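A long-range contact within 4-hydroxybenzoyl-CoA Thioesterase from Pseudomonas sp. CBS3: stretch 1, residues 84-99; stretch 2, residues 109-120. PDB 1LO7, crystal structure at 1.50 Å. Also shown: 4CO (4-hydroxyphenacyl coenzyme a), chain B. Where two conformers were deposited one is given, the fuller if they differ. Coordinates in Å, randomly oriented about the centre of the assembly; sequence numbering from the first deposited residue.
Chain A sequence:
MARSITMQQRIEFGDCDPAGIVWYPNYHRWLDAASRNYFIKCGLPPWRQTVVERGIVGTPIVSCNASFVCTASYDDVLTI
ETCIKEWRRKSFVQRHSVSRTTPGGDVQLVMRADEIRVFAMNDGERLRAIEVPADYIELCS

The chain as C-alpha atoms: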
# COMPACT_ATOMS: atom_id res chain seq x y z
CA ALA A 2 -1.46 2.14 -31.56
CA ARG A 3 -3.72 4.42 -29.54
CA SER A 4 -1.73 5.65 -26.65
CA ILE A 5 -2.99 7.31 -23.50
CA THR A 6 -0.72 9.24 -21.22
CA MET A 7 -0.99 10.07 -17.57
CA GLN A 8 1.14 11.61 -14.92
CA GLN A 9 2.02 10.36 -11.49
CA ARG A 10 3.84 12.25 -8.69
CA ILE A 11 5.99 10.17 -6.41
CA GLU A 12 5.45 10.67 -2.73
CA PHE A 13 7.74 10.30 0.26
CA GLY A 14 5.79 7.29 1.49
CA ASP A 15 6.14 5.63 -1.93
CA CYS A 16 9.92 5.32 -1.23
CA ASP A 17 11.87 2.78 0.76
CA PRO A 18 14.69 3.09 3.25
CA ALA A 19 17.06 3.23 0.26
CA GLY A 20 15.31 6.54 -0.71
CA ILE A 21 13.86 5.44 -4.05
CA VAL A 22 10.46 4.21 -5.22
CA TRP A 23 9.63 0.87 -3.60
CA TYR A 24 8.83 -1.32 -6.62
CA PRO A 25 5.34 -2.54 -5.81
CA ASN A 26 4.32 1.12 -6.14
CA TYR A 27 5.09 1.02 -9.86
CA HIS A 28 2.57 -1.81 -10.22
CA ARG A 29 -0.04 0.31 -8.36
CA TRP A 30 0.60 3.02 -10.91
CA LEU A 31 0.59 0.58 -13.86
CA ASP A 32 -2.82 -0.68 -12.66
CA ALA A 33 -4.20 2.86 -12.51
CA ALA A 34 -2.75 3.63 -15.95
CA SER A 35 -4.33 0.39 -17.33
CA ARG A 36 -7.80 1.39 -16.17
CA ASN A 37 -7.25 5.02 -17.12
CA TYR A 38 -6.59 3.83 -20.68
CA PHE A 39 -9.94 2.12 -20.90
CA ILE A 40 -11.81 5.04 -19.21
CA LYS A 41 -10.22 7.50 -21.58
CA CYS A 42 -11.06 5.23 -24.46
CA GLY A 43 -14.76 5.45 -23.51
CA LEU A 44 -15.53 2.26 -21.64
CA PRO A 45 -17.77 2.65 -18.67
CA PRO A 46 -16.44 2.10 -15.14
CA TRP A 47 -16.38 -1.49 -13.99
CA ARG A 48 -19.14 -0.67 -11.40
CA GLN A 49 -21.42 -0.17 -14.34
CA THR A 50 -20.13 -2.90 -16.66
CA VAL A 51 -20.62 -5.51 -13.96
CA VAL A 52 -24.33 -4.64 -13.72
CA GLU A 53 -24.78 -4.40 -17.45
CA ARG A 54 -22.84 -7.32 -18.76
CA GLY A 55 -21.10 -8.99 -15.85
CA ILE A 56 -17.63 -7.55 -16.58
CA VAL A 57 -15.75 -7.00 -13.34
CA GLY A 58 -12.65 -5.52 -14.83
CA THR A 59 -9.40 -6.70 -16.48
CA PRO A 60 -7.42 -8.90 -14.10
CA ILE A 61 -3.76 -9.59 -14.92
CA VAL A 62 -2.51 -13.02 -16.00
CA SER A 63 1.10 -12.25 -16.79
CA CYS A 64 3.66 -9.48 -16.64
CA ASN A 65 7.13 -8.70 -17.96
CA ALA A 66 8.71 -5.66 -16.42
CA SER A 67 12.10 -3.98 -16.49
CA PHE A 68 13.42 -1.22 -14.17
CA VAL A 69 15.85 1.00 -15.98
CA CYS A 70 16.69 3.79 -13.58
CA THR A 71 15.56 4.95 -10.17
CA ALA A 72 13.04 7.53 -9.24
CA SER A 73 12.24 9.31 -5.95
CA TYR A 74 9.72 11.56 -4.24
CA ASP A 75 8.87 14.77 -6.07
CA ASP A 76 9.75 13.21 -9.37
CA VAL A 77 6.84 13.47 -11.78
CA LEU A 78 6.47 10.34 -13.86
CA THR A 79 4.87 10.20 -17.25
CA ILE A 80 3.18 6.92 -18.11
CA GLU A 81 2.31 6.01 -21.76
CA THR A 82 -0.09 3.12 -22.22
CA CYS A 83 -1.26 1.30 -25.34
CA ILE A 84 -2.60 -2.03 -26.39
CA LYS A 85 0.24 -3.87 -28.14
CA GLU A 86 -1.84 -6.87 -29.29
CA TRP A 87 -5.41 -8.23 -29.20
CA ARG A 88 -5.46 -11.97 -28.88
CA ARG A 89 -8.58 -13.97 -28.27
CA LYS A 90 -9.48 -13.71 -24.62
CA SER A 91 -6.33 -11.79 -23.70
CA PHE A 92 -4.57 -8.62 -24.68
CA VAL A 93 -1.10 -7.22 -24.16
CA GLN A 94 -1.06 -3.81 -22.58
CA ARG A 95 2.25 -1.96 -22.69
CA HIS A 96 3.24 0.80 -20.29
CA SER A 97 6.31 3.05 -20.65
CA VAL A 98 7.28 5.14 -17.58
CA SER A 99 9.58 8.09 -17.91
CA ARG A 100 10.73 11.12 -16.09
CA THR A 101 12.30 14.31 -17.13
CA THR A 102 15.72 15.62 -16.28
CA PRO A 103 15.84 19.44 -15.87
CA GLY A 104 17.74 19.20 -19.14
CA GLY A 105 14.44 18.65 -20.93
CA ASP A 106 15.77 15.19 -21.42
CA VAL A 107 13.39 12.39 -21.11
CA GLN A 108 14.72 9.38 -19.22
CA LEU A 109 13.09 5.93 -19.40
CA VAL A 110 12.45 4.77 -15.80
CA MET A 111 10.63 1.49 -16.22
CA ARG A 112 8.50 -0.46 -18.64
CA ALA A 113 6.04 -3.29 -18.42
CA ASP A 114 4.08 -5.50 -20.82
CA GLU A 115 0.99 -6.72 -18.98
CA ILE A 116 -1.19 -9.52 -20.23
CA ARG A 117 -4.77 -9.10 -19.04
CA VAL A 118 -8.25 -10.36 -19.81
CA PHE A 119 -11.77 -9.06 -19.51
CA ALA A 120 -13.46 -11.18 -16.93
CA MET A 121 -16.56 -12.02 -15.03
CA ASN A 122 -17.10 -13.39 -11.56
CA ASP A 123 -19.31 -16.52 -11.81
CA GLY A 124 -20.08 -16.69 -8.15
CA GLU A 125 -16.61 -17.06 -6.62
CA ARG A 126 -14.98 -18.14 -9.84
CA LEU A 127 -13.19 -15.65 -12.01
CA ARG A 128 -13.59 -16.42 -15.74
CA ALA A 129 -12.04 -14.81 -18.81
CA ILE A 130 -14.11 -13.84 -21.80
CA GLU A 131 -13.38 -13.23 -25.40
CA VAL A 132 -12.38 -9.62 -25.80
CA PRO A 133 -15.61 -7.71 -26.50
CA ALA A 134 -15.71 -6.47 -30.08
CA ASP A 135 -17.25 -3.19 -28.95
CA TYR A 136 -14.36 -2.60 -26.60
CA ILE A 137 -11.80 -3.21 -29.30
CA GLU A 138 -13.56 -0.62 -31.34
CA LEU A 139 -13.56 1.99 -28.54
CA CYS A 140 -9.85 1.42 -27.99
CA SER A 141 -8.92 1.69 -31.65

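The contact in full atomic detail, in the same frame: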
# COMPACT_ATOMS: atom_id res chain seq x y z
N ILE A 84 -2.34 -0.64 -26.24
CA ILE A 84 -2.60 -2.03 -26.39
C ILE A 84 -1.66 -2.44 -27.53
O ILE A 84 -1.75 -1.92 -28.64
CB ILE A 84 -4.02 -2.32 -26.78
CG1 ILE A 84 -4.95 -1.79 -25.69
CG2 ILE A 84 -4.18 -3.84 -27.01
CD1 ILE A 84 -4.98 -2.74 -24.49
N LYS A 85 -0.76 -3.36 -27.23
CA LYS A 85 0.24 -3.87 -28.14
C LYS A 85 -0.36 -4.94 -29.04
O LYS A 85 -0.05 -5.02 -30.23
CB LYS A 85 1.38 -4.45 -27.27
CG LYS A 85 2.67 -4.86 -27.95
CD LYS A 85 3.48 -5.91 -27.17
CE LYS A 85 4.90 -6.15 -27.70
NZ LYS A 85 5.10 -7.49 -28.28
N GLU A 86 -1.25 -5.80 -28.49
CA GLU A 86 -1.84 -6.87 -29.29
C GLU A 86 -3.14 -7.40 -28.69
O GLU A 86 -3.29 -7.56 -27.46
CB GLU A 86 -0.78 -8.00 -29.33
CG GLU A 86 -1.23 -9.33 -30.02
CD GLU A 86 -0.20 -10.43 -29.80
OE1 GLU A 86 -0.44 -11.60 -29.89
OE2 GLU A 86 0.98 -9.98 -29.45
N TRP A 87 -4.10 -7.65 -29.58
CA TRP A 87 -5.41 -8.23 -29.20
C TRP A 87 -5.30 -9.70 -29.62
O TRP A 87 -4.97 -10.04 -30.76
CB TRP A 87 -6.60 -7.60 -29.93
CG TRP A 87 -6.84 -6.13 -29.72
CD1 TRP A 87 -6.65 -5.15 -30.66
CD2 TRP A 87 -7.39 -5.50 -28.57
NE1 TRP A 87 -7.00 -3.94 -30.14
CE2 TRP A 87 -7.46 -4.12 -28.86
CE3 TRP A 87 -7.82 -5.96 -27.33
CZ2 TRP A 87 -7.95 -3.20 -27.92
CZ3 TRP A 87 -8.29 -5.04 -26.39
CH2 TRP A 87 -8.36 -3.68 -26.70
N ARG A 88 -5.55 -10.57 -28.67
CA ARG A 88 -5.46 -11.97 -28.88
C ARG A 88 -6.85 -12.50 -28.97
O ARG A 88 -7.58 -12.00 -29.80
CB ARG A 88 -4.54 -12.65 -27.87
CG ARG A 88 -3.10 -12.16 -28.06
CD ARG A 88 -2.13 -12.63 -26.98
NE ARG A 88 -0.75 -12.23 -27.29
CZ ARG A 88 0.31 -12.57 -26.55
NH1 ARG A 88 0.19 -13.30 -25.46
NH2 ARG A 88 1.52 -12.15 -26.95
N ARG A 89 -7.21 -13.49 -28.18
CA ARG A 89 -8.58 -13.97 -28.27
C ARG A 89 -9.25 -13.50 -27.01
O ARG A 89 -10.05 -12.55 -27.03
CB ARG A 89 -8.68 -15.49 -28.44
CG ARG A 89 -10.14 -15.96 -28.49
CD ARG A 89 -10.27 -17.40 -28.98
NE ARG A 89 -11.54 -17.65 -29.66
CZ ARG A 89 -12.67 -17.95 -29.01
NH1 ARG A 89 -12.71 -18.05 -27.68
NH2 ARG A 89 -13.81 -18.15 -29.68
N LYS A 90 -8.91 -14.13 -25.89
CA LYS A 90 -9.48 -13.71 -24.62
C LYS A 90 -8.53 -12.76 -23.90
O LYS A 90 -8.88 -12.09 -22.93
CB LYS A 90 -9.69 -14.89 -23.71
CG LYS A 90 -10.77 -15.80 -24.19
CD LYS A 90 -11.22 -16.74 -23.08
CE LYS A 90 -12.30 -17.67 -23.56
NZ LYS A 90 -12.40 -18.82 -22.69
N SER A 91 -7.29 -12.66 -24.37
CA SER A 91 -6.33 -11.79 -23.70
C SER A 91 -5.86 -10.66 -24.56
O SER A 91 -6.08 -10.64 -25.76
CB SER A 91 -5.10 -12.60 -23.28
OG SER A 91 -4.42 -13.18 -24.42
N PHE A 92 -5.14 -9.72 -23.94
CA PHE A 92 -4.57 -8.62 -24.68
C PHE A 92 -3.27 -8.22 -23.96
O PHE A 92 -3.12 -8.45 -22.74
CB PHE A 92 -5.57 -7.46 -24.84
CG PHE A 92 -6.04 -6.87 -23.52
CD1 PHE A 92 -7.23 -7.30 -22.91
CD2 PHE A 92 -5.29 -5.89 -22.85
CE1 PHE A 92 -7.66 -6.79 -21.68
CE2 PHE A 92 -5.71 -5.35 -21.62
CZ PHE A 92 -6.91 -5.80 -21.03
N VAL A 93 -2.37 -7.64 -24.71
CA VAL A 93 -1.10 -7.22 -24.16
C VAL A 93 -1.18 -5.73 -24.06
O VAL A 93 -1.41 -5.05 -25.06
CB VAL A 93 0.07 -7.64 -25.08
CG1 VAL A 93 1.39 -7.11 -24.49
CG2 VAL A 93 0.18 -9.16 -25.32
N GLN A 94 -1.02 -5.23 -22.83
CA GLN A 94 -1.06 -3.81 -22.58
C GLN A 94 0.36 -3.36 -22.17
O GLN A 94 0.93 -3.84 -21.19
CB GLN A 94 -2.08 -3.45 -21.46
CG GLN A 94 -2.47 -1.97 -21.42
CD GLN A 94 -3.69 -1.74 -20.53
OE1 GLN A 94 -4.52 -0.85 -20.78
NE2 GLN A 94 -3.83 -2.55 -19.50
N ARG A 95 0.91 -2.45 -22.95
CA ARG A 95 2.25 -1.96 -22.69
C ARG A 95 2.23 -0.61 -22.01
O ARG A 95 1.43 0.28 -22.37
CB ARG A 95 3.04 -1.84 -24.01
CG ARG A 95 4.37 -1.07 -23.81
CD ARG A 95 5.35 -1.26 -24.96
NE ARG A 95 5.79 -2.65 -25.01
CZ ARG A 95 6.63 -3.11 -25.93
NH1 ARG A 95 7.14 -2.32 -26.87
NH2 ARG A 95 6.97 -4.37 -25.90
N HIS A 96 3.13 -0.45 -21.01
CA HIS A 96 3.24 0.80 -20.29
C HIS A 96 4.70 1.26 -20.27
O HIS A 96 5.58 0.48 -19.91
CB HIS A 96 2.80 0.70 -18.84
CG HIS A 96 1.48 0.06 -18.58
ND1 HIS A 96 0.32 0.78 -18.62
CD2 HIS A 96 1.20 -1.21 -18.21
CE1 HIS A 96 -0.65 -0.05 -18.31
NE2 HIS A 96 -0.15 -1.27 -18.08
N SER A 97 4.95 2.51 -20.68
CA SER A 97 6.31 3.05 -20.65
C SER A 97 6.30 4.20 -19.64
O SER A 97 5.48 5.13 -19.75
CB SER A 97 6.75 3.52 -22.01
OG SER A 97 6.64 2.38 -22.88
N VAL A 98 7.21 4.13 -18.64
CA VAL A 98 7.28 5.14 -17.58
C VAL A 98 8.57 5.95 -17.71
O VAL A 98 9.68 5.39 -17.75
CB VAL A 98 7.27 4.50 -16.17
CG1 VAL A 98 7.28 5.59 -15.08
CG2 VAL A 98 6.05 3.57 -16.01
N SER A 99 8.41 7.26 -17.78
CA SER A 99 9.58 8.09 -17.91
C SER A 99 9.52 9.26 -16.97
O SER A 99 8.49 9.59 -16.40
CB SER A 99 9.73 8.62 -19.33
OG SER A 99 8.62 9.42 -19.67
N LEU A 109 13.99 7.06 -19.60
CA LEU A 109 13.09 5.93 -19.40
C LEU A 109 13.37 5.43 -17.99
O LEU A 109 14.53 5.26 -17.62
CB LEU A 109 13.39 4.86 -20.47
CG LEU A 109 12.71 3.52 -20.23
CD1 LEU A 109 11.22 3.64 -20.50
CD2 LEU A 109 13.31 2.47 -21.16
N VAL A 110 12.32 5.24 -17.19
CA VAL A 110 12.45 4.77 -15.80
C VAL A 110 12.15 3.28 -15.69
O VAL A 110 12.91 2.49 -15.12
CB VAL A 110 11.57 5.59 -14.81
CG1 VAL A 110 11.57 4.94 -13.44
CG2 VAL A 110 12.12 7.00 -14.66
N MET A 111 10.99 2.90 -16.25
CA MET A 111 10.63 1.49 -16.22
C MET A 111 9.62 1.19 -17.33
O MET A 111 9.03 2.10 -17.92
CB MET A 111 10.18 0.98 -14.82
CG MET A 111 8.84 1.48 -14.35
SD MET A 111 7.44 0.46 -14.85
CE MET A 111 7.60 -1.17 -14.06
N ARG A 112 9.46 -0.09 -17.61
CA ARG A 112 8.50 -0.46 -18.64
C ARG A 112 7.88 -1.80 -18.29
O ARG A 112 8.53 -2.63 -17.64
CB ARG A 112 9.19 -0.56 -20.01
CG ARG A 112 8.21 -1.02 -21.11
CD ARG A 112 8.74 -0.86 -22.55
NE ARG A 112 8.76 0.52 -23.11
CZ ARG A 112 9.85 1.17 -23.59
NH1 ARG A 112 11.06 0.62 -23.65
NH2 ARG A 112 9.67 2.40 -24.07
N ALA A 113 6.62 -2.02 -18.71
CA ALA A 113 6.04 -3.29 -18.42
C ALA A 113 5.04 -3.67 -19.52
O ALA A 113 4.32 -2.81 -20.03
CB ALA A 113 5.30 -3.30 -17.08
N ASP A 114 5.03 -4.96 -19.87
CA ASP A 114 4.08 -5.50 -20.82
C ASP A 114 3.21 -6.39 -19.94
O ASP A 114 3.68 -7.42 -19.41
CB ASP A 114 4.70 -6.36 -21.90
CG ASP A 114 5.28 -5.48 -22.96
OD1 ASP A 114 5.02 -4.32 -23.07
OD2 ASP A 114 6.10 -6.10 -23.76
N GLU A 115 1.95 -5.98 -19.78
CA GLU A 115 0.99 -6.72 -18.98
C GLU A 115 0.05 -7.50 -19.87
O GLU A 115 -0.41 -6.97 -20.88
CB GLU A 115 0.10 -5.76 -18.11
CG GLU A 115 0.91 -4.96 -17.07
CD GLU A 115 -0.01 -4.08 -16.25
OE1 GLU A 115 -0.99 -3.54 -16.71
OE2 GLU A 115 0.38 -3.93 -15.01
N ILE A 116 -0.25 -8.72 -19.48
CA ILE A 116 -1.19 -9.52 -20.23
C ILE A 116 -2.43 -9.60 -19.34
O ILE A 116 -2.37 -10.08 -18.22
CB ILE A 116 -0.71 -10.90 -20.63
CG1 ILE A 116 0.61 -10.75 -21.45
CG2 ILE A 116 -1.84 -11.57 -21.42
CD1 ILE A 116 1.07 -12.05 -22.13
N ARG A 117 -3.56 -9.08 -19.83
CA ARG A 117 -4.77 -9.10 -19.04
C ARG A 117 -5.92 -9.69 -19.85
O ARG A 117 -5.80 -9.99 -21.06
CB ARG A 117 -5.12 -7.65 -18.68
CG ARG A 117 -4.20 -7.02 -17.62
CD ARG A 117 -4.46 -5.52 -17.53
NE ARG A 117 -3.55 -4.77 -16.63
CZ ARG A 117 -3.86 -4.45 -15.37
NH1 ARG A 117 -5.01 -4.83 -14.78
NH2 ARG A 117 -2.96 -3.73 -14.70
N VAL A 118 -7.04 -9.84 -19.16
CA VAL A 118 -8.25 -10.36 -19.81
C VAL A 118 -9.42 -9.68 -19.21
O VAL A 118 -9.35 -9.23 -18.07
CB VAL A 118 -8.44 -11.82 -19.53
CG1 VAL A 118 -7.29 -12.64 -20.08
CG2 VAL A 118 -8.68 -12.08 -18.04
N PHE A 119 -10.50 -9.60 -20.00
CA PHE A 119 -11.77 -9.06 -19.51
C PHE A 119 -12.37 -10.23 -18.78
O PHE A 119 -12.27 -11.33 -19.26
CB PHE A 119 -12.72 -8.57 -20.61
CG PHE A 119 -12.30 -7.19 -21.07
CD1 PHE A 119 -12.78 -6.05 -20.44
CD2 PHE A 119 -11.39 -7.05 -22.12
CE1 PHE A 119 -12.41 -4.78 -20.88
CE2 PHE A 119 -11.01 -5.79 -22.57
CZ PHE A 119 -11.51 -4.65 -21.93
N ALA A 120 -12.95 -10.02 -17.61
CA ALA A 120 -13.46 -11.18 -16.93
C ALA A 120 -14.75 -10.92 -16.22
O ALA A 120 -15.17 -9.79 -16.03
CB ALA A 120 -12.44 -11.66 -15.89
N1A 4CO B . 0.72 -15.88 -20.15
C2A 4CO B . 0.06 -15.47 -21.27
N3A 4CO B . -1.22 -15.53 -21.52
C4A 4CO B . -1.91 -16.06 -20.48
C5A 4CO B . -1.38 -16.53 -19.29
C6A 4CO B . 0.01 -16.42 -19.12
N6A 4CO B . 0.63 -16.82 -18.04
N7A 4CO B . -2.38 -17.02 -18.46
C8A 4CO B . -3.51 -16.86 -19.16
N9A 4CO B . -3.27 -16.30 -20.39
C1D 4CO B . -4.24 -16.06 -21.47
C2D 4CO B . -4.70 -17.36 -22.12
O2D 4CO B . -3.74 -17.86 -23.05
C3D 4CO B . -5.93 -16.85 -22.84
O3D 4CO B . -5.56 -15.98 -23.88
P3D 4CO B . -6.15 -16.11 -25.34
O7A 4CO B . -5.35 -17.12 -26.01
O8A 4CO B . -7.57 -16.48 -25.28
O9A 4CO B . -5.98 -14.72 -26.02
C4D 4CO B . -6.51 -15.97 -21.74
O4D 4CO B . -5.39 -15.61 -20.88
C5D 4CO B . -7.67 -16.52 -20.95
O5D 4CO B . -7.17 -17.60 -20.16
P1A 4CO B . -7.97 -18.96 -20.16
O1A 4CO B . -7.07 -19.88 -19.43
O2A 4CO B . -8.29 -19.42 -21.49
O3A 4CO B . -9.30 -18.77 -19.45
P2A 4CO B . -9.72 -18.95 -17.91
O4A 4CO B . -11.09 -18.42 -17.79
O5A 4CO B . -9.72 -20.38 -17.59
O6A 4CO B . -8.60 -18.35 -16.86
CBP 4CO B . -8.29 -16.58 -15.36
CCP 4CO B . -8.43 -16.96 -16.84
CDP 4CO B . -9.52 -17.03 -14.55
CEP 4CO B . -8.02 -15.09 -15.23
CAP 4CO B . -7.19 -17.41 -14.68
OAP 4CO B . -5.94 -17.24 -15.36
C9P 4CO B . -6.84 -16.84 -13.31
O9P 4CO B . -7.66 -16.85 -12.41
N8P 4CO B . -5.55 -16.19 -13.17
C7P 4CO B . -5.42 -15.47 -11.89
C6P 4CO B . -5.86 -14.00 -12.02
C5P 4CO B . -5.36 -13.24 -10.78
O5P 4CO B . -5.65 -13.57 -9.64
N4P 4CO B . -4.55 -12.09 -11.12
C3P 4CO B . -3.95 -11.39 -10.00
C2P 4CO B . -4.96 -10.56 -9.25
S1P 4CO B . -6.22 -9.81 -10.29
O1B 4CO B . -5.41 -6.77 -9.40
C1B 4CO B . -6.48 -7.22 -9.76
C2B 4CO B . -7.26 -6.49 -10.77
C3B 4CO B . -8.51 -7.02 -11.18
C4B 4CO B . -9.28 -6.33 -12.12
C5B 4CO B . -8.81 -5.10 -12.63
O2B 4CO B . -9.60 -4.36 -13.53
C6B 4CO B . -7.54 -4.60 -12.23
C7B 4CO B . -6.76 -5.30 -11.29
CB 4CO B . -6.99 -8.51 -9.24
O HOH W 1 -10.91 -10.60 -22.60

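The two stretches pair as antiparallel strands, their N-to-C directions 158° apart, and most of the polar atoms between them are accounted for by a regular ladder of backbone bonds. At each hydrogen-bonded pair the amides and carbonyls answer one another. F92 N donates to R117 O at 3.0 Å, and R117 N returns the bond to F92 O at 3.0 Å. Next come Q94 N to E115 O at 2.7 Å and E115 N to Q94 O at 2.8 Å, both near linear (172° and 169° at the hydrogen), then H96 N to A113 O at 2.8 Å and A113 N to H96 O at 3.0 Å. At the intervening pairs, CA-H...O contacts such as I116 CA to F92 O, 3.3 Å, bring further hydrogens to the same carbonyls.

The ladder changes at V98. V98 N still donates to M111 O at 2.8 Å, but V98 O receives two amides, V110 N at 2.7 Å and M111 N at 3.2 Å, each at 161°. One carbonyl serving two successive donors is the signature of a beta bulge, and the register accordingly moves by one, so that S99 lies across from L109.

Alternate side chains form two distinct polar groups. On the face carrying R95, S97, R112 and D114, the R95 guanidinium meets the D114 carboxylate in a two-pronged salt bridge: NE to OD1 is 2.7 Å and NH2 to OD2 is 2.9 Å, both at 172°, so both carboxylate oxygens are engaged. Neighbouring S97 OG accepts from R112 NE at 2.8 Å and, with a more bent angle of 135°, from R112 NH2 at 3.3 Å.

On the other face, E115 OE1 gathers three donor atoms. H96 NE2 donates across the strands to E115 OE1 at 2.8 Å, the oxygen lying at the edge of the imidazole, near its plane, while R117 NE and R117 NH2, from the same strand as E115, each approach OE1 at 2.8 Å as part of a salt bridge. E115 OE2 is satisfied elsewhere in the structure. Apolar contacts flank this group: V98 CG2 lies 3.6 Å from M111 SD, and F92 CE1 lies 3.6 Å from F119 CE2, with the two rings inclined at 45°.

Beyond the last direct backbone bonds, a water bridges the two stretches, from K90 in the loop to F119, donating to K90 O at 2.5 Å and accepting from F119 N at 2.8 Å. Nearby amides instead serve the ligand phosphate: R89 N and S91 N donate to 4CO O9A at 2.8 and 2.9 Å, and K90 N to 4CO O8A at 2.8 Å.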